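Local coordinates for 5'-methylthioadenosine nucleosidase / s-adenosylhomocysteine nucleosidase (Brucella melitensis bv. 1, PDB 4PR3), which is a nucleosidase of the phosphorylase superfamily, built on a mixed beta-sheet with flanking helices, and holds adenine in this model, at residues L126-F136 and L174-L185; A144-V153 and I161-Y171. All blocks are in the same frame, centred on the assembly; numbering follows the deposited sequence.

Interaction 1: residues L126-F136 and L174-L185; sequences LDLPETVELPF and LRACQAVGVPLL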
loop_
_atom_site.group_PDB
_atom_site.type_symbol
_atom_site.label_atom_id
_atom_site.label_comp_id
_atom_site.label_asym_id
_atom_site.label_seq_id
_atom_site.Cartn_x
_atom_site.Cartn_y
_atom_site.Cartn_z
ATOM N N LEU A 126 4.623 10.054 -10.635
ATOM C CA LEU A 126 3.178 9.948 -10.561
ATOM C C LEU A 126 2.625 11.357 -10.588
ATOM O O LEU A 126 3.006 12.189 -9.760
ATOM C CB LEU A 126 2.767 9.252 -9.265
ATOM C CG LEU A 126 1.267 9.089 -9.015
ATOM C CD1 LEU A 126 0.642 8.204 -10.082
ATOM C CD2 LEU A 126 1.010 8.525 -7.626
ATOM N N ASP A 127 1.723 11.642 -11.519
ATOM C CA ASP A 127 1.234 13.000 -11.593
ATOM C C ASP A 127 0.019 13.020 -10.693
ATOM O O ASP A 127 -1.076 12.612 -11.080
ATOM C CB ASP A 127 0.828 13.321 -13.035
ATOM C CG ASP A 127 0.783 14.811 -13.319
ATOM O OD1 ASP A 127 1.687 15.539 -12.858
ATOM O OD2 ASP A 127 -0.156 15.254 -14.016
ATOM N N LEU A 128 0.241 13.506 -9.478
ATOM C CA LEU A 128 -0.804 13.748 -8.502
ATOM C C LEU A 128 -0.276 14.849 -7.595
ATOM O O LEU A 128 0.928 14.904 -7.338
ATOM C CB LEU A 128 -1.086 12.470 -7.716
ATOM C CG LEU A 128 -2.547 12.071 -7.496
ATOM C CD1 LEU A 128 -3.325 12.088 -8.802
ATOM C CD2 LEU A 128 -2.619 10.697 -6.853
ATOM N N PRO A 129 -1.154 15.719 -7.084
ATOM C CA PRO A 129 -0.601 16.704 -6.148
ATOM C C PRO A 129 -0.407 16.064 -4.781
ATOM O O PRO A 129 -0.773 14.903 -4.599
ATOM C CB PRO A 129 -1.687 17.777 -6.094
ATOM C CG PRO A 129 -2.953 17.033 -6.394
ATOM C CD PRO A 129 -2.582 15.946 -7.366
ATOM N N GLU A 130 0.146 16.804 -3.829
ATOM C CA GLU A 130 0.377 16.247 -2.504
ATOM C C GLU A 130 -0.944 16.038 -1.785
ATOM O O GLU A 130 -1.088 15.124 -0.980
ATOM C CB GLU A 130 1.272 17.162 -1.676
ATOM C CG GLU A 130 1.593 16.601 -0.313
ATOM C CD GLU A 130 1.374 17.603 0.790
ATOM O OE1 GLU A 130 2.250 18.473 0.982
ATOM O OE2 GLU A 130 0.325 17.522 1.465
ATOM N N THR A 131 -1.907 16.898 -2.082
ATOM C CA THR A 131 -3.237 16.791 -1.505
ATOM C C THR A 131 -4.233 16.494 -2.620
ATOM O O THR A 131 -4.389 17.279 -3.551
ATOM C CB THR A 131 -3.618 18.080 -0.758
ATOM O OG1 THR A 131 -2.853 18.170 0.451
ATOM C CG2 THR A 131 -5.091 18.086 -0.412
ATOM N N VAL A 132 -4.892 15.346 -2.533
ATOM C CA VAL A 132 -5.755 14.895 -3.616
ATOM C C VAL A 132 -7.223 15.112 -3.291
ATOM O O VAL A 132 -7.767 14.477 -2.386
ATOM C CB VAL A 132 -5.530 13.412 -3.937
ATOM C CG1 VAL A 132 -6.248 13.043 -5.224
ATOM C CG2 VAL A 132 -4.043 13.115 -4.047
ATOM N N GLU A 133 -7.853 16.012 -4.040
ATOM C CA GLU A 133 -9.271 16.308 -3.875
ATOM C C GLU A 133 -10.123 15.093 -4.207
ATOM O O GLU A 133 -9.929 14.458 -5.240
ATOM C CB GLU A 133 -9.677 17.469 -4.785
ATOM C CG GLU A 133 -9.026 18.790 -4.437
ATOM C CD GLU A 133 -9.482 19.317 -3.095
ATOM O OE1 GLU A 133 -10.698 19.246 -2.815
ATOM O OE2 GLU A 133 -8.625 19.795 -2.318
ATOM N N LEU A 134 -11.062 14.766 -3.326
ATOM C CA LEU A 134 -12.061 13.753 -3.638
ATOM C C LEU A 134 -13.189 14.410 -4.438
ATOM O O LEU A 134 -13.500 15.586 -4.230
ATOM C CB LEU A 134 -12.584 13.082 -2.361
ATOM C CG LEU A 134 -11.574 12.215 -1.591
ATOM C CD1 LEU A 134 -12.274 11.139 -0.767
ATOM C CD2 LEU A 134 -10.547 11.582 -2.522
ATOM N N PRO A 135 -13.798 13.656 -5.366
ATOM C CA PRO A 135 -14.745 14.231 -6.334
ATOM C C PRO A 135 -16.089 14.707 -5.771
ATOM O O PRO A 135 -16.739 15.514 -6.429
ATOM C CB PRO A 135 -14.978 13.075 -7.316
ATOM C CG PRO A 135 -14.731 11.845 -6.510
ATOM C CD PRO A 135 -13.601 12.210 -5.583
ATOM N N PHE A 136 -16.502 14.233 -4.600
ATOM C CA PHE A 136 -17.888 14.436 -4.174
ATOM C C PHE A 136 -18.096 15.263 -2.906
ATOM O O PHE A 136 -17.257 15.283 -2.008
ATOM C CB PHE A 136 -18.594 13.089 -4.024
ATOM C CG PHE A 136 -18.637 12.291 -5.291
ATOM C CD1 PHE A 136 -18.939 12.902 -6.497
ATOM C CD2 PHE A 136 -18.357 10.934 -5.283
ATOM C CE1 PHE A 136 -18.977 12.171 -7.669
ATOM C CE2 PHE A 136 -18.392 10.201 -6.452
ATOM C CZ PHE A 136 -18.702 10.821 -7.648
ATOM N N LEU A 174 -7.918 5.067 -2.484
ATOM C CA LEU A 174 -8.001 6.001 -3.596
ATOM C C LEU A 174 -7.180 5.541 -4.789
ATOM O O LEU A 174 -7.681 5.490 -5.914
ATOM C CB LEU A 174 -7.539 7.391 -3.161
ATOM C CG LEU A 174 -7.632 8.454 -4.258
ATOM C CD1 LEU A 174 -9.069 8.584 -4.740
ATOM C CD2 LEU A 174 -7.105 9.787 -3.768
ATOM N N ARG A 175 -5.917 5.211 -4.541
ATOM C CA ARG A 175 -5.016 4.788 -5.608
ATOM C C ARG A 175 -5.508 3.506 -6.261
ATOM O O ARG A 175 -5.334 3.309 -7.460
ATOM C CB ARG A 175 -3.593 4.615 -5.081
ATOM C CG ARG A 175 -2.981 5.893 -4.547
ATOM C CD ARG A 175 -2.872 6.965 -5.627
ATOM N NE ARG A 175 -2.018 6.540 -6.733
ATOM C CZ ARG A 175 -2.439 6.368 -7.982
ATOM N NH1 ARG A 175 -3.709 6.595 -8.298
ATOM N NH2 ARG A 175 -1.587 5.972 -8.918
ATOM N N ALA A 176 -6.135 2.645 -5.467
ATOM C CA ALA A 176 -6.739 1.422 -5.982
ATOM C C ALA A 176 -7.939 1.737 -6.878
ATOM O O ALA A 176 -8.102 1.141 -7.944
ATOM C CB ALA A 176 -7.152 0.511 -4.836
ATOM N N CYS A 177 -8.771 2.680 -6.444
ATOM C CA CYS A 177 -9.946 3.080 -7.211
ATOM C C CYS A 177 -9.569 3.827 -8.488
ATOM O O CYS A 177 -10.191 3.636 -9.531
ATOM C CB CYS A 177 -10.879 3.941 -6.360
ATOM S SG CYS A 177 -11.618 3.081 -4.951
ATOM N N GLN A 178 -8.551 4.677 -8.403
ATOM C CA GLN A 178 -8.076 5.412 -9.569
ATOM C C GLN A 178 -7.461 4.463 -10.586
ATOM O O GLN A 178 -7.524 4.701 -11.792
ATOM C CB GLN A 178 -7.054 6.474 -9.161
ATOM C CG GLN A 178 -7.660 7.671 -8.447
ATOM C CD GLN A 178 -6.611 8.663 -7.973
ATOM O OE1 GLN A 178 -5.477 8.291 -7.661
ATOM N NE2 GLN A 178 -6.987 9.933 -7.916
ATOM N N ALA A 179 -6.874 3.380 -10.085
ATOM C CA ALA A 179 -6.239 2.381 -10.935
ATOM C C ALA A 179 -7.244 1.693 -11.856
ATOM O O ALA A 179 -6.937 1.419 -13.015
ATOM C CB ALA A 179 -5.507 1.356 -10.085
ATOM N N VAL A 180 -8.432 1.391 -11.333
ATOM C CA VAL A 180 -9.495 0.798 -12.143
ATOM C C VAL A 180 -10.554 1.795 -12.644
ATOM O O VAL A 180 -11.470 1.419 -13.372
ATOM C CB VAL A 180 -10.184 -0.368 -11.408
ATOM C CG1 VAL A 180 -9.169 -1.441 -11.053
ATOM C CG2 VAL A 180 -10.886 0.136 -10.165
ATOM N N GLY A 181 -10.434 3.060 -12.253
ATOM C CA GLY A 181 -11.328 4.092 -12.752
ATOM C C GLY A 181 -12.640 4.309 -12.009
ATOM O O GLY A 181 -13.552 4.940 -12.538
ATOM N N VAL A 182 -12.747 3.788 -10.789
ATOM C CA VAL A 182 -13.926 4.021 -9.955
ATOM C C VAL A 182 -13.717 5.247 -9.055
ATOM O O VAL A 182 -12.616 5.464 -8.548
ATOM C CB VAL A 182 -14.248 2.784 -9.087
ATOM C CG1 VAL A 182 -15.588 2.944 -8.382
ATOM C CG2 VAL A 182 -14.258 1.532 -9.943
ATOM N N PRO A 183 -14.761 6.074 -8.880
ATOM C CA PRO A 183 -14.649 7.197 -7.942
ATOM C C PRO A 183 -14.769 6.746 -6.484
ATOM O O PRO A 183 -15.363 5.703 -6.204
ATOM C CB PRO A 183 -15.829 8.093 -8.326
ATOM C CG PRO A 183 -16.821 7.165 -8.932
ATOM C CD PRO A 183 -16.010 6.130 -9.661
ATOM N N LEU A 184 -14.206 7.534 -5.572
ATOM C CA LEU A 184 -14.169 7.184 -4.154
ATOM C C LEU A 184 -14.820 8.261 -3.283
ATOM O O LEU A 184 -14.683 9.453 -3.552
ATOM C CB LEU A 184 -12.721 6.963 -3.706
ATOM C CG LEU A 184 -12.479 6.749 -2.208
ATOM C CD1 LEU A 184 -12.933 5.367 -1.769
ATOM C CD2 LEU A 184 -11.024 6.984 -1.847
ATOM N N LEU A 185 -15.522 7.830 -2.240
ATOM C CA LEU A 185 -16.102 8.744 -1.258
ATOM C C LEU A 185 -15.743 8.279 0.154
ATOM O O LEU A 185 -16.004 7.135 0.517
ATOM C CB LEU A 185 -17.620 8.808 -1.435
ATOM C CG LEU A 185 -18.455 9.771 -0.585
ATOM C CD1 LEU A 185 -19.694 10.186 -1.363
ATOM C CD2 LEU A 185 -18.855 9.153 0.752
HETATM O O HOH W 1 -15.725 12.032 -2.799
#

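Interaction 2: residues A144-V153 and I161-Y171; sequences ASLSTGGNIV and IEADMVDMETY. With ADE (adenine), chain C; PO4 (phosphate ion), chain D.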
loop_
_atom_site.group_PDB
_atom_site.type_symbol
_atom_site.label_atom_id
_atom_site.label_comp_id
_atom_site.label_asym_id
_atom_site.label_seq_id
_atom_site.Cartn_x
_atom_site.Cartn_y
_atom_site.Cartn_z
ATOM N N ALA A 144 -13.782 17.431 5.863
ATOM C CA ALA A 144 -12.476 17.505 6.502
ATOM C C ALA A 144 -11.395 16.933 5.596
ATOM O O ALA A 144 -11.641 16.005 4.830
ATOM C CB ALA A 144 -12.493 16.765 7.829
ATOM N N SER A 145 -10.197 17.501 5.686
ATOM C CA SER A 145 -9.042 16.968 4.980
ATOM C C SER A 145 -8.486 15.780 5.762
ATOM O O SER A 145 -8.556 15.749 6.992
ATOM C CB SER A 145 -7.975 18.047 4.822
ATOM O OG SER A 145 -7.644 18.611 6.080
ATOM N N LEU A 146 -7.938 14.803 5.050
ATOM C CA LEU A 146 -7.508 13.564 5.683
ATOM C C LEU A 146 -6.064 13.210 5.354
ATOM O O LEU A 146 -5.573 13.493 4.262
ATOM C CB LEU A 146 -8.440 12.418 5.281
ATOM C CG LEU A 146 -8.185 11.023 5.856
ATOM C CD1 LEU A 146 -8.240 11.037 7.375
ATOM C CD2 LEU A 146 -9.195 10.041 5.298
ATOM N N SER A 147 -5.390 12.597 6.322
ATOM C CA SER A 147 -4.039 12.084 6.133
ATOM C C SER A 147 -4.026 10.574 6.372
ATOM O O SER A 147 -4.588 10.091 7.355
ATOM C CB SER A 147 -3.074 12.776 7.096
ATOM O OG SER A 147 -1.751 12.306 6.928
ATOM N N THR A 148 -3.395 9.833 5.466
ATOM C CA THR A 148 -3.288 8.381 5.603
ATOM C C THR A 148 -1.843 7.955 5.848
ATOM O O THR A 148 -0.927 8.444 5.186
ATOM C CB THR A 148 -3.834 7.648 4.353
ATOM O OG1 THR A 148 -5.247 7.864 4.238
ATOM C CG2 THR A 148 -3.565 6.149 4.433
ATOM N N GLY A 149 -1.648 7.051 6.805
ATOM C CA GLY A 149 -0.332 6.513 7.105
ATOM C C GLY A 149 -0.420 5.202 7.869
ATOM O O GLY A 149 -1.481 4.840 8.369
ATOM N N GLY A 150 0.698 4.489 7.964
ATOM C CA GLY A 150 0.722 3.213 8.654
ATOM C C GLY A 150 0.812 3.340 10.164
ATOM O O GLY A 150 0.723 2.346 10.887
ATOM N N ASN A 151 0.997 4.561 10.650
ATOM C CA ASN A 151 1.098 4.784 12.087
ATOM C C ASN A 151 -0.189 5.325 12.690
ATOM O O ASN A 151 -0.891 6.129 12.077
ATOM C CB ASN A 151 2.261 5.724 12.415
ATOM C CG ASN A 151 2.058 7.119 11.857
ATOM O OD1 ASN A 151 1.396 7.298 10.836
ATOM N ND2 ASN A 151 2.630 8.115 12.522
ATOM N N ILE A 152 -0.504 4.856 13.891
ATOM C CA ILE A 152 -1.553 5.468 14.689
ATOM C C ILE A 152 -0.990 6.740 15.307
ATOM O O ILE A 152 0.017 6.709 16.014
ATOM C CB ILE A 152 -2.037 4.530 15.800
ATOM C CG1 ILE A 152 -2.851 3.384 15.200
ATOM C CG2 ILE A 152 -2.859 5.296 16.823
ATOM C CD1 ILE A 152 -3.370 2.408 16.218
ATOM N N VAL A 153 -1.637 7.861 15.026
ATOM C CA VAL A 153 -1.145 9.147 15.490
ATOM C C VAL A 153 -1.695 9.470 16.875
ATOM O O VAL A 153 -2.908 9.416 17.103
ATOM C CB VAL A 153 -1.519 10.269 14.508
ATOM C CG1 VAL A 153 -0.904 11.578 14.947
ATOM C CG2 VAL A 153 -1.061 9.905 13.102
ATOM N N ILE A 161 1.162 17.159 11.537
ATOM C CA ILE A 161 0.177 16.790 10.517
ATOM C C ILE A 161 -0.666 17.992 10.081
ATOM O O ILE A 161 -1.347 18.610 10.899
ATOM C CB ILE A 161 -0.773 15.683 11.031
ATOM C CG1 ILE A 161 0.020 14.492 11.575
ATOM C CG2 ILE A 161 -1.741 15.249 9.938
ATOM C CD1 ILE A 161 0.918 13.828 10.552
ATOM N N GLU A 162 -0.630 18.313 8.790
ATOM C CA GLU A 162 -1.358 19.469 8.265
ATOM C C GLU A 162 -2.859 19.205 8.129
ATOM O O GLU A 162 -3.673 20.116 8.256
ATOM C CB GLU A 162 -0.791 19.895 6.906
ATOM C CG GLU A 162 0.729 20.003 6.849
ATOM C CD GLU A 162 1.268 21.276 7.484
ATOM O OE1 GLU A 162 0.468 22.068 8.026
ATOM O OE2 GLU A 162 2.499 21.485 7.435
ATOM N N ALA A 163 -3.216 17.951 7.868
ATOM C CA ALA A 163 -4.610 17.571 7.666
ATOM C C ALA A 163 -5.422 17.694 8.953
ATOM O O ALA A 163 -4.862 17.737 10.045
ATOM C CB ALA A 163 -4.698 16.154 7.110
ATOM N N ASP A 164 -6.744 17.766 8.813
ATOM C CA ASP A 164 -7.640 17.875 9.961
ATOM C C ASP A 164 -7.701 16.586 10.771
ATOM O O ASP A 164 -7.810 16.617 11.995
ATOM C CB ASP A 164 -9.057 18.243 9.509
ATOM C CG ASP A 164 -9.127 19.600 8.845
ATOM O OD1 ASP A 164 -8.237 20.436 9.112
ATOM O OD2 ASP A 164 -10.077 19.828 8.060
HETATM N N MSE A 165 -7.646 15.453 10.081
HETATM C CA MSE A 165 -7.781 14.152 10.731
HETATM C C MSE A 165 -6.858 13.109 10.102
HETATM O O MSE A 165 -6.313 13.326 9.019
HETATM C CB MSE A 165 -9.236 13.681 10.690
HETATM C CG MSE A 165 -9.937 13.972 9.374
HETATM SE SE MSE A 165 -11.683 13.115 9.191
HETATM C CE MSE A 165 -12.598 13.896 10.687
ATOM N N VAL A 166 -6.678 11.986 10.792
ATOM C CA VAL A 166 -5.753 10.948 10.345
ATOM C C VAL A 166 -6.397 9.560 10.297
ATOM O O VAL A 166 -7.200 9.204 11.162
ATOM C CB VAL A 166 -4.488 10.889 11.246
ATOM C CG1 VAL A 166 -3.722 12.199 11.185
ATOM C CG2 VAL A 166 -4.862 10.562 12.683
ATOM N N ASP A 167 -6.047 8.781 9.278
ATOM C CA ASP A 167 -6.460 7.383 9.213
ATOM C C ASP A 167 -5.347 6.515 8.632
ATOM O O ASP A 167 -4.280 7.010 8.270
ATOM C CB ASP A 167 -7.742 7.218 8.393
ATOM C CG ASP A 167 -7.474 7.075 6.905
ATOM O OD1 ASP A 167 -6.616 7.821 6.376
ATOM O OD2 ASP A 167 -8.120 6.212 6.266
HETATM N N MSE A 168 -5.578 5.208 8.600
HETATM C CA MSE A 168 -4.601 4.272 8.049
HETATM C C MSE A 168 -4.868 3.673 6.665
HETATM O O MSE A 168 -4.085 2.855 6.188
HETATM C CB MSE A 168 -4.301 3.199 9.082
HETATM C CG MSE A 168 -3.848 3.822 10.381
HETATM SE SE MSE A 168 -3.765 2.560 11.823
HETATM C CE MSE A 168 -2.488 1.317 11.023
ATOM N N GLU A 169 -5.967 4.068 6.030
ATOM C CA GLU A 169 -6.489 3.341 4.867
ATOM C C GLU A 169 -6.736 4.175 3.610
ATOM O O GLU A 169 -6.240 3.849 2.536
ATOM C CB GLU A 169 -7.746 2.539 5.222
ATOM C CG GLU A 169 -7.462 1.248 5.973
ATOM C CD GLU A 169 -7.300 1.464 7.465
ATOM O OE1 GLU A 169 -8.080 2.260 8.040
ATOM O OE2 GLU A 169 -6.394 0.840 8.060
ATOM N N THR A 170 -7.556 5.211 3.755
ATOM C CA THR A 170 -8.209 5.897 2.640
ATOM C C THR A 170 -7.351 6.208 1.411
ATOM O O THR A 170 -7.776 5.934 0.292
ATOM C CB THR A 170 -8.869 7.197 3.132
ATOM O OG1 THR A 170 -9.768 6.891 4.203
ATOM C CG2 THR A 170 -9.635 7.881 2.010
ATOM N N TYR A 171 -6.155 6.761 1.599
ATOM C CA TYR A 171 -5.305 7.076 0.448
ATOM C C TYR A 171 -4.968 5.826 -0.366
ATOM O O TYR A 171 -4.855 5.881 -1.588
ATOM C CB TYR A 171 -4.018 7.794 0.869
ATOM C CG TYR A 171 -3.083 8.067 -0.288
ATOM C CD1 TYR A 171 -3.179 9.245 -1.022
ATOM C CD2 TYR A 171 -2.107 7.146 -0.652
ATOM C CE1 TYR A 171 -2.333 9.491 -2.086
ATOM C CE2 TYR A 171 -1.262 7.383 -1.710
ATOM C CZ TYR A 171 -1.377 8.556 -2.424
ATOM O OH TYR A 171 -0.527 8.787 -3.480
HETATM N N9 ADE C . -7.922 5.695 13.210
HETATM C C8 ADE C . -8.553 6.067 14.364
HETATM N N7 ADE C . -7.799 6.767 15.176
HETATM C C5 ADE C . -6.589 6.861 14.509
HETATM C C6 ADE C . -5.368 7.481 14.840
HETATM N N6 ADE C . -5.164 8.148 15.980
HETATM N N1 ADE C . -4.357 7.385 13.953
HETATM C C2 ADE C . -4.559 6.715 12.812
HETATM N N3 ADE C . -5.659 6.092 12.393
HETATM C C4 ADE C . -6.646 6.204 13.297
HETATM P P PO4 D . -0.066 15.703 6.030
HETATM O O1 PO4 D . 0.391 14.879 4.848
HETATM O O2 PO4 D . -0.169 14.804 7.236
HETATM O O3 PO4 D . 0.935 16.802 6.308
HETATM O O4 PO4 D . -1.422 16.306 5.732
#

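Interaction 1: residues L126-F136 and L174-L185
V132 and L134 on the 126-136 segment pack against L174 of helix 170-180. In this phosphorylase-superfamily alpha/beta fold, the short strand 132-133 of the mixed sheet meets the helix that precedes strand 184-192. The tight part is apolar and largely buried. V132 CG1 lies 3.7 Å from L174 CD2. L134 slides past L174 in the opposite direction, with CD2 4.0 Å from L174 CD1. With L174 CG anti to the backbone N (chi1 -178°) and chi2 at 59°, CD2 is turned to V132 and CD1 to L134. V106 and V103 of strand 100-108 add to this packing.

The L126 end is looser and more open to solvent. There the backbones stand far apart, and long side chains span the distance. The R175 chain bends at chi2 and chi3, and L128 CD2 sits over one face of its guanidinium. L126 comes from the opposite direction, its CD1 3.4 Å from R175 NH2. The charge of R175 is met by a salt bridge to E62 of the second subunit, so this end also borders the dimer interface.

Beyond the helix, a Schellman motif with G181 at positive phi turns the chain toward P183. The F136 ring crosses P183 obliquely, with CE2 3.8 Å from P183 CB. P135 CG covers one face of the same ring, 3.9 Å above its centre. No direct hydrogen bond links the two segments. Instead, one water accepts from F136 N and donates to L184 O, at 2.9 Å from each.

Interaction 2: residues A144-V153 and I161-Y171
D167 OD2, in a side chain that also reaches T148 across the contact, is gripped by three donors. T170 N bonds to its syn lone pair at 2.8 Å, nearly straight at 176°. E169 N and T170 OG1 come to it from opposite faces of the carboxylate. The bonds from E169 N and T170 N form an Asx turn and an Asx motif at the start of helix 170-180. T148 OG1 donates to the syn lone pair of D167 OD1 and accepts from Y171 N at 3.0 Å. With chi1 -66°, this hydroxyl lies beside its own backbone N and reaches both partners.

Strands 142-148 and 165-167 pair in parallel. D167 N bonds to S147 O at 2.7 Å, and S147 N to M165 O at 2.9 Å. L146, T148, M165 and D167 share one sheet face; S147 and V166 lie on the other. S147 OG donates to a phosphate ion, probably from the crystallisation liquor, which S107 also binds.

Adenine lies by the C-terminal ends of the paired strands. V153 N donates to adenine N1 at 3.0 Å, and adenine N6 donates to V153 O at 2.8 Å. V166 CG2 and the CG of selenomethionine M168 touch the base, while I152 CG1 packs on the M168 selenium. D192 OD2 also bonds to the base. Paired bonds from one backbone residue imply that the N1/N6 edge of adenine is recognised by main chain.

How the interactions relate
Interaction 2 is nested in the chain loop that interaction 1 closes, and their centres lie 15 Å apart. Helix 170-180 serves both. Its start belongs to interaction 2, next to the adenine pocket, and its later turns to interaction 1. The two contacts touch where L184 CD2 packs 4.0 Å from T170 O. They also reach the same sheet: strands 132-133 and 142-148 follow each other in sequence, and each pairs with strand 100-108. Only interaction 2 supplies pocket residues. Both border the second subunit; in interaction 2, I152 packs on I116 of that subunit.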